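Local coordinates for protein CRISPR-associated endonuclease/helicase Cas3 (Thermus thermophilus HB8, PDB 3SK9) that cuts single-stranded DNA with its metal-dependent N-terminal HD nuclease domain, the part present here, and serves as a helicase-nuclease in CRISPR defence against viruses and plasmids, at residues G72-Q84 / E162-L174. Residues are numbered along the deposited sequence; the frame is centred on the assembly and turned at random.
Sequences GLHDLGKASPVFQ and EDPLWKEARRWLL
Ala79 O is gripped by the guanidinium of Arg170. Arg170 NH2 donates to Ala79 O at 2.9 Å with an N-H...O angle of 167°, the donor in the carbonyl plane and the oxygen in the guanidinium plane; NE adds a weak bond. Glu162 fixes the rotation of that guanidinium: NH1 and NH2 of Arg170 meet one carboxylate oxygen each, end-on. Lys167 NZ is a second partner of Glu162 OE1, reaching its anti lone pair at 3.0 Å. A chi1 of 51°, with CG between the backbone N and the carbonyl carbon, and a bend at chi3 bring the Arg170 group there. Beside it Pro81 covers one face of the Trp166 indole, a CH-pi contact with CD 3.6 Å from the centroid of the five-membered ring and 7° off its normal. Farther along the helix the contact is apolar: Ala79 CB meets Leu173 CD1 at 4.1 Å, Leu76 CD1 lies against Leu173 CB, and Leu73 CD1 touches Leu174 CD1 at 3.8 Å. Helix 165-181 thus packs against the loop following helix 60-71. On that loop His74 and Asp75, the pair that names the HD domain, are ligands of its divalent-metal site, which His29 and Asp210 complete.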
ATOM      1  N   GLY A  72       1.175   0.147  -1.999  1.00 19.72           N
ATOM      2  CA  GLY A  72       1.888  -0.995  -1.415  1.00 22.85           C
ATOM      3  C   GLY A  72       2.208  -0.821   0.076  1.00 22.57           C
ATOM      4  O   GLY A  72       2.545  -1.801   0.760  1.00 24.52           O
ATOM      5  N   LEU A  73       2.152   0.404   0.582  1.00 19.67           N
ATOM      6  CA  LEU A  73       2.565   0.648   1.977  1.00 19.93           C
ATOM      7  C   LEU A  73       1.384   0.563   2.925  1.00 20.55           C
ATOM      8  O   LEU A  73       1.549   0.834   4.116  1.00 19.93           O
ATOM      9  CB  LEU A  73       3.216   2.018   2.124  1.00 24.08           C
ATOM     10  CG  LEU A  73       4.365   2.275   1.125  1.00 25.76           C
ATOM     11  CD1 LEU A  73       4.719   3.723   1.199  1.00 33.79           C
ATOM     12  CD2 LEU A  73       5.542   1.384   1.439  1.00 27.94           C
ATOM     13  N   HIS A  74       0.201   0.197   2.426  1.00 16.76           N
ATOM     14  CA  HIS A  74      -1.018   0.121   3.275  1.00 17.98           C
ATOM     15  C   HIS A  74      -0.780  -0.643   4.582  1.00 24.98           C
ATOM     16  O   HIS A  74      -1.296  -0.252   5.619  1.00 23.12           O
ATOM     17  CB  HIS A  74      -2.139  -0.557   2.442  1.00 17.03           C
ATOM     18  CG  HIS A  74      -3.500  -0.642   3.085  1.00 23.99           C
ATOM     19  ND1 HIS A  74      -3.904  -1.738   3.824  1.00 28.44           N
ATOM     20  CD2 HIS A  74      -4.576   0.183   3.023  1.00 29.43           C
ATOM     21  CE1 HIS A  74      -5.169  -1.588   4.182  1.00 29.24           C
ATOM     22  NE2 HIS A  74      -5.598  -0.422   3.722  1.00 26.29           N
ATOM     23  N   ASP A  75      -0.038  -1.752   4.538  1.00 18.96           N
ATOM     24  CA  ASP A  75       0.127  -2.577   5.753  1.00 18.80           C
ATOM     25  C   ASP A  75       1.488  -2.387   6.392  1.00 19.29           C
ATOM     26  O   ASP A  75       1.938  -3.250   7.154  1.00 20.52           O
ATOM     27  CB  ASP A  75      -0.126  -4.083   5.455  1.00 19.44           C
ATOM     28  CG  ASP A  75      -1.624  -4.439   5.410  1.00 27.47           C
ATOM     29  OD1 ASP A  75      -2.521  -3.542   5.480  1.00 27.21           O
ATOM     30  OD2 ASP A  75      -1.908  -5.650   5.307  1.00 30.50           O
ATOM     31  N   LEU A  76       2.143  -1.267   6.106  1.00 19.15           N
ATOM     32  CA  LEU A  76       3.432  -0.990   6.717  1.00 17.92           C
ATOM     33  C   LEU A  76       3.321  -0.945   8.267  1.00 22.01           C
ATOM     34  O   LEU A  76       4.274  -1.288   8.996  1.00 22.46           O
ATOM     35  CB  LEU A  76       3.993   0.336   6.190  1.00 17.70           C
ATOM     36  CG  LEU A  76       5.360   0.667   6.780  1.00 20.29           C
ATOM     37  CD1 LEU A  76       6.360  -0.396   6.317  1.00 22.76           C
ATOM     38  CD2 LEU A  76       5.821   2.097   6.332  1.00 22.63           C
ATOM     39  N   GLY A  77       2.139  -0.589   8.766  1.00 19.02           N
ATOM     40  CA  GLY A  77       1.881  -0.593  10.208  1.00 21.69           C
ATOM     41  C   GLY A  77       2.132  -1.939  10.909  1.00 19.98           C
ATOM     42  O   GLY A  77       2.301  -1.972  12.125  1.00 22.47           O
ATOM     43  N   LYS A  78       2.150  -3.039  10.145  1.00 21.25           N
ATOM     44  CA  LYS A  78       2.430  -4.381  10.725  1.00 21.30           C
ATOM     45  C   LYS A  78       3.888  -4.581  11.095  1.00 20.66           C
ATOM     46  O   LYS A  78       4.236  -5.560  11.780  1.00 22.78           O
ATOM     47  CB  LYS A  78       1.974  -5.494   9.777  1.00 22.54           C
ATOM     48  CG  LYS A  78       0.463  -5.601   9.707  1.00 25.52           C
ATOM     49  CD  LYS A  78       0.035  -6.860   8.979  1.00 33.65           C
ATOM     50  CE  LYS A  78      -1.459  -6.899   8.719  1.00 38.36           C
ATOM     51  NZ  LYS A  78      -1.751  -7.619   7.448  1.00 46.12           N
ATOM     52  N   ALA A  79       4.732  -3.660  10.651  1.00 20.94           N
ATOM     53  CA  ALA A  79       6.170  -3.727  10.913  1.00 23.45           C
ATOM     54  C   ALA A  79       6.463  -3.120  12.293  1.00 24.80           C
ATOM     55  O   ALA A  79       7.173  -2.126  12.413  1.00 22.51           O
ATOM     56  CB  ALA A  79       6.946  -2.987   9.843  1.00 24.89           C
ATOM     57  N   SER A  80       5.943  -3.808  13.305  1.00 26.47           N
ATOM     58  CA  SER A  80       6.049  -3.402  14.701  1.00 24.70           C
ATOM     59  C   SER A  80       5.904  -4.669  15.567  1.00 31.47           C
ATOM     60  O   SER A  80       5.189  -5.592  15.193  1.00 26.85           O
ATOM     61  CB  SER A  80       4.902  -2.434  14.997  1.00 24.00           C
ATOM     62  OG  SER A  80       4.795  -2.230  16.416  1.00 38.76           O
ATOM     63  N   PRO A  81       6.543  -4.708  16.750  1.00 28.62           N
ATOM     64  CA  PRO A  81       6.475  -5.950  17.545  1.00 29.14           C
ATOM     65  C   PRO A  81       5.034  -6.290  17.945  1.00 35.57           C
ATOM     66  O   PRO A  81       4.701  -7.447  18.092  1.00 36.17           O
ATOM     67  CB  PRO A  81       7.287  -5.627  18.819  1.00 34.80           C
ATOM     68  CG  PRO A  81       8.065  -4.406  18.549  1.00 37.07           C
ATOM     69  CD  PRO A  81       7.469  -3.709  17.299  1.00 26.21           C
ATOM     70  N   VAL A  82       4.195  -5.272  18.118  1.00 32.57           N
ATOM     71  CA  VAL A  82       2.792  -5.448  18.442  1.00 30.25           C
ATOM     72  C   VAL A  82       2.060  -6.441  17.500  1.00 34.82           C
ATOM     73  O   VAL A  82       1.167  -7.183  17.925  1.00 39.01           O
ATOM     74  CB  VAL A  82       2.083  -4.070  18.367  1.00 35.78           C
ATOM     75  CG1 VAL A  82       0.605  -4.239  18.305  1.00 41.54           C
ATOM     76  CG2 VAL A  82       2.492  -3.210  19.553  1.00 44.25           C
ATOM     77  N   PHE A  83       2.429  -6.461  16.230  1.00 26.26           N
ATOM     78  CA  PHE A  83       1.759  -7.345  15.250  1.00 25.02           C
ATOM     79  C   PHE A  83       2.595  -8.580  14.815  1.00 33.94           C
ATOM     80  O   PHE A  83       2.256  -9.235  13.837  1.00 33.94           O
ATOM     81  CB  PHE A  83       1.361  -6.524  14.009  1.00 26.06           C
ATOM     82  CG  PHE A  83       0.534  -5.315  14.340  1.00 27.19           C
ATOM     83  CD1 PHE A  83       1.110  -4.052  14.367  1.00 24.02           C
ATOM     84  CD2 PHE A  83      -0.809  -5.454  14.692  1.00 28.53           C
ATOM     85  CE1 PHE A  83       0.357  -2.947  14.702  1.00 27.26           C
ATOM     86  CE2 PHE A  83      -1.576  -4.358  15.045  1.00 29.48           C
ATOM     87  CZ  PHE A  83      -0.998  -3.097  15.058  1.00 26.66           C
ATOM     88  N   GLN A  84       3.673  -8.895  15.536  1.00 24.52           N
ATOM     89  CA  GLN A  84       4.540  -9.971  15.132  1.00 24.73           C
ATOM     90  C   GLN A  84       4.718 -10.881  16.352  1.00 32.52           C
ATOM     91  O   GLN A  84       4.384 -10.496  17.470  1.00 35.72           O
ATOM     92  CB  GLN A  84       5.878  -9.395  14.675  1.00 25.16           C
ATOM     93  CG  GLN A  84       5.743  -8.421  13.476  1.00 24.39           C
ATOM     94  CD  GLN A  84       5.288  -9.136  12.201  1.00 23.51           C
ATOM     95  OE1 GLN A  84       5.556 -10.327  12.029  1.00 24.82           O
ATOM     96  NE2 GLN A  84       4.611  -8.401  11.290  1.00 22.71           N
ATOM     97  N   GLU A 162       9.732   0.055  21.836  1.00 44.64           N
ATOM     98  CA  GLU A 162      10.233  -0.934  20.870  1.00 43.98           C
ATOM     99  C   GLU A 162      11.739  -0.777  20.640  1.00 38.60           C
ATOM    100  O   GLU A 162      12.314   0.321  20.798  1.00 32.49           O
ATOM    101  CB  GLU A 162       9.492  -0.830  19.521  1.00 42.98           C
ATOM    102  CG  GLU A 162       9.774   0.451  18.826  1.00 34.72           C
ATOM    103  CD  GLU A 162       9.059   0.623  17.469  1.00 38.23           C
ATOM    104  OE1 GLU A 162       9.435   1.594  16.793  1.00 31.84           O
ATOM    105  OE2 GLU A 162       8.168  -0.183  17.077  1.00 33.91           O
ATOM    106  N   ASP A 163      12.369  -1.880  20.254  1.00 34.85           N
ATOM    107  CA  ASP A 163      13.756  -1.864  19.813  1.00 39.78           C
ATOM    108  C   ASP A 163      13.888  -0.856  18.676  1.00 32.97           C
ATOM    109  O   ASP A 163      13.070  -0.864  17.767  1.00 26.37           O
ATOM    110  CB  ASP A 163      14.145  -3.255  19.333  1.00 46.84           C
ATOM    111  CG  ASP A 163      15.633  -3.416  19.148  1.00 51.05           C
ATOM    112  OD1 ASP A 163      16.184  -4.412  19.645  1.00 62.11           O
ATOM    113  OD2 ASP A 163      16.253  -2.551  18.508  1.00 32.20           O
ATOM    114  N   PRO A 164      14.878   0.035  18.746  1.00 33.49           N
ATOM    115  CA  PRO A 164      15.130   1.089  17.738  1.00 34.67           C
ATOM    116  C   PRO A 164      15.350   0.583  16.299  1.00 30.25           C
ATOM    117  O   PRO A 164      15.102   1.307  15.322  1.00 30.87           O
ATOM    118  CB  PRO A 164      16.400   1.771  18.258  1.00 47.26           C
ATOM    119  CG  PRO A 164      16.413   1.489  19.708  1.00 54.76           C
ATOM    120  CD  PRO A 164      15.780   0.158  19.907  1.00 48.38           C
ATOM    121  N   LEU A 165      15.842  -0.636  16.165  1.00 30.44           N
ATOM    122  CA  LEU A 165      16.040  -1.261  14.850  1.00 27.19           C
ATOM    123  C   LEU A 165      14.722  -1.322  14.027  1.00 28.25           C
ATOM    124  O   LEU A 165      14.743  -1.280  12.796  1.00 27.95           O
ATOM    125  CB  LEU A 165      16.580  -2.680  15.019  1.00 32.26           C
ATOM    126  CG  LEU A 165      17.351  -3.260  13.825  1.00 45.17           C
ATOM    127  CD1 LEU A 165      18.562  -2.414  13.533  1.00 49.55           C
ATOM    128  CD2 LEU A 165      17.754  -4.714  14.091  1.00 49.17           C
ATOM    129  N   TRP A 166      13.589  -1.425  14.711  1.00 26.86           N
ATOM    130  CA  TRP A 166      12.281  -1.413  14.027  1.00 26.19           C
ATOM    131  C   TRP A 166      12.068  -0.133  13.189  1.00 24.59           C
ATOM    132  O   TRP A 166      11.478  -0.190  12.115  1.00 25.68           O
ATOM    133  CB  TRP A 166      11.124  -1.597  15.029  1.00 28.62           C
ATOM    134  CG  TRP A 166      10.917  -3.032  15.467  1.00 33.90           C
ATOM    135  CD1 TRP A 166      11.254  -3.592  16.669  1.00 37.18           C
ATOM    136  CD2 TRP A 166      10.351  -4.088  14.678  1.00 29.63           C
ATOM    137  NE1 TRP A 166      10.915  -4.931  16.676  1.00 33.63           N
ATOM    138  CE2 TRP A 166      10.351  -5.250  15.467  1.00 35.59           C
ATOM    139  CE3 TRP A 166       9.813  -4.150  13.388  1.00 30.64           C
ATOM    140  CZ2 TRP A 166       9.841  -6.459  15.007  1.00 37.89           C
ATOM    141  CZ3 TRP A 166       9.300  -5.370  12.935  1.00 32.92           C
ATOM    142  CH2 TRP A 166       9.328  -6.491  13.732  1.00 33.35           C
ATOM    143  N   LYS A 167      12.519   1.022  13.681  1.00 24.01           N
ATOM    144  CA  LYS A 167      12.316   2.260  12.929  1.00 29.29           C
ATOM    145  C   LYS A 167      13.145   2.186  11.657  1.00 25.81           C
ATOM    146  O   LYS A 167      12.738   2.656  10.591  1.00 26.01           O
ATOM    147  CB  LYS A 167      12.721   3.487  13.751  1.00 38.86           C
ATOM    148  CG  LYS A 167      11.914   3.665  15.032  1.00 51.08           C
ATOM    149  CD  LYS A 167      12.575   4.676  15.978  1.00 58.24           C
ATOM    150  CE  LYS A 167      11.621   5.098  17.102  1.00 59.42           C
ATOM    151  NZ  LYS A 167      11.020   3.955  17.852  1.00 49.60           N
ATOM    152  N   GLU A 168      14.320   1.593  11.765  1.00 23.42           N
ATOM    153  CA  GLU A 168      15.182   1.455  10.579  1.00 23.88           C
ATOM    154  C   GLU A 168      14.579   0.439   9.570  1.00 21.54           C
ATOM    155  O   GLU A 168      14.569   0.703   8.356  1.00 24.61           O
ATOM    156  CB  GLU A 168      16.596   1.067  10.988  1.00 36.97           C
ATOM    157  CG  GLU A 168      17.323   2.207  11.700  1.00 43.88           C
ATOM    158  CD  GLU A 168      18.623   1.756  12.349  1.00 75.72           C
ATOM    159  OE1 GLU A 168      19.677   1.759  11.681  1.00 82.70           O
ATOM    160  OE2 GLU A 168      18.593   1.389  13.541  1.00 89.14           O
ATOM    161  N   ALA A 169      14.094  -0.703  10.073  1.00 20.47           N
ATOM    162  CA  ALA A 169      13.479  -1.758   9.253  1.00 25.90           C
ATOM    163  C   ALA A 169      12.298  -1.218   8.432  1.00 24.75           C
ATOM    164  O   ALA A 169      12.101  -1.598   7.278  1.00 20.58           O
ATOM    165  CB  ALA A 169      12.992  -2.938  10.130  1.00 22.04           C
ATOM    166  N   ARG A 170      11.503  -0.342   9.034  1.00 21.62           N
ATOM    167  CA  ARG A 170      10.350   0.183   8.306  1.00 22.49           C
ATOM    168  C   ARG A 170      10.798   1.105   7.196  1.00 23.52           C
ATOM    169  O   ARG A 170      10.172   1.141   6.141  1.00 21.79           O
ATOM    170  CB  ARG A 170       9.283   0.813   9.239  1.00 29.04           C
ATOM    171  CG  ARG A 170       9.752   1.824  10.238  1.00 44.86           C
ATOM    172  CD  ARG A 170       8.612   2.212  11.217  1.00 33.46           C
ATOM    173  NE  ARG A 170       8.245   1.119  12.109  1.00 26.36           N
ATOM    174  CZ  ARG A 170       8.350   1.148  13.441  1.00 27.22           C
ATOM    175  NH1 ARG A 170       8.793   2.235  14.078  1.00 24.87           N
ATOM    176  NH2 ARG A 170       8.005   0.082  14.140  1.00 27.43           N
ATOM    177  N   ARG A 171      11.906   1.833   7.388  1.00 19.92           N
ATOM    178  CA  ARG A 171      12.382   2.666   6.286  1.00 20.65           C
ATOM    179  C   ARG A 171      12.942   1.796   5.165  1.00 23.16           C
ATOM    180  O   ARG A 171      12.739   2.077   3.959  1.00 19.01           O
ATOM    181  CB  ARG A 171      13.417   3.668   6.802  1.00 19.40           C
ATOM    182  CG  ARG A 171      12.764   4.604   7.897  1.00 29.03           C
ATOM    183  CD  ARG A 171      13.718   5.501   8.742  1.00 47.00           C
ATOM    184  NE  ARG A 171      12.977   6.628   9.363  1.00 39.66           N
ATOM    185  CZ  ARG A 171      12.023   6.503  10.297  1.00 49.40           C
ATOM    186  NH1 ARG A 171      11.659   5.297  10.767  1.00 42.83           N
ATOM    187  NH2 ARG A 171      11.408   7.586  10.768  1.00 43.95           N
ATOM    188  N   TRP A 172      13.615   0.709   5.564  1.00 21.91           N
ATOM    189  CA  TRP A 172      14.128  -0.286   4.598  1.00 19.73           C
ATOM    190  C   TRP A 172      13.011  -0.862   3.724  1.00 19.19           C
ATOM    191  O   TRP A 172      13.127  -0.932   2.487  1.00 19.04           O
ATOM    192  CB  TRP A 172      14.848  -1.416   5.351  1.00 22.60           C
ATOM    193  CG  TRP A 172      15.645  -2.383   4.452  1.00 22.95           C
ATOM    194  CD1 TRP A 172      17.003  -2.372   4.201  1.00 27.28           C
ATOM    195  CD2 TRP A 172      15.126  -3.529   3.770  1.00 20.14           C
ATOM    196  NE1 TRP A 172      17.340  -3.408   3.355  1.00 27.79           N
ATOM    197  CE2 TRP A 172      16.209  -4.133   3.073  1.00 24.32           C
ATOM    198  CE3 TRP A 172      13.847  -4.082   3.649  1.00 21.95           C
ATOM    199  CZ2 TRP A 172      16.043  -5.274   2.280  1.00 25.30           C
ATOM    200  CZ3 TRP A 172      13.680  -5.216   2.871  1.00 23.81           C
ATOM    201  CH2 TRP A 172      14.776  -5.789   2.181  1.00 25.26           C
ATOM    202  N   LEU A 173      11.892  -1.202   4.350  1.00 19.27           N
ATOM    203  CA  LEU A 173      10.781  -1.775   3.586  1.00 18.82           C
ATOM    204  C   LEU A 173      10.181  -0.779   2.574  1.00 22.52           C
ATOM    205  O   LEU A 173       9.900  -1.118   1.415  1.00 19.53           O
ATOM    206  CB  LEU A 173       9.681  -2.223   4.553  1.00 21.84           C
ATOM    207  CG  LEU A 173       9.960  -3.527   5.291  1.00 21.09           C
ATOM    208  CD1 LEU A 173       9.020  -3.681   6.405  1.00 21.85           C
ATOM    209  CD2 LEU A 173       9.886  -4.765   4.337  1.00 20.75           C
ATOM    210  N   LEU A 174       9.942   0.446   3.015  1.00 22.66           N
ATOM    211  CA  LEU A 174       9.474   1.473   2.069  1.00 21.84           C
ATOM    212  C   LEU A 174      10.443   1.669   0.884  1.00 24.30           C
ATOM    213  O   LEU A 174      10.038   1.771  -0.262  1.00 23.83           O
ATOM    214  CB  LEU A 174       9.302   2.803   2.801  1.00 23.13           C
ATOM    215  CG  LEU A 174       8.829   3.923   1.837  1.00 26.35           C
ATOM    216  CD1 LEU A 174       7.997   4.911   2.619  1.00 27.81           C
ATOM    217  CD2 LEU A 174      10.034   4.622   1.139  1.00 27.11           C
TER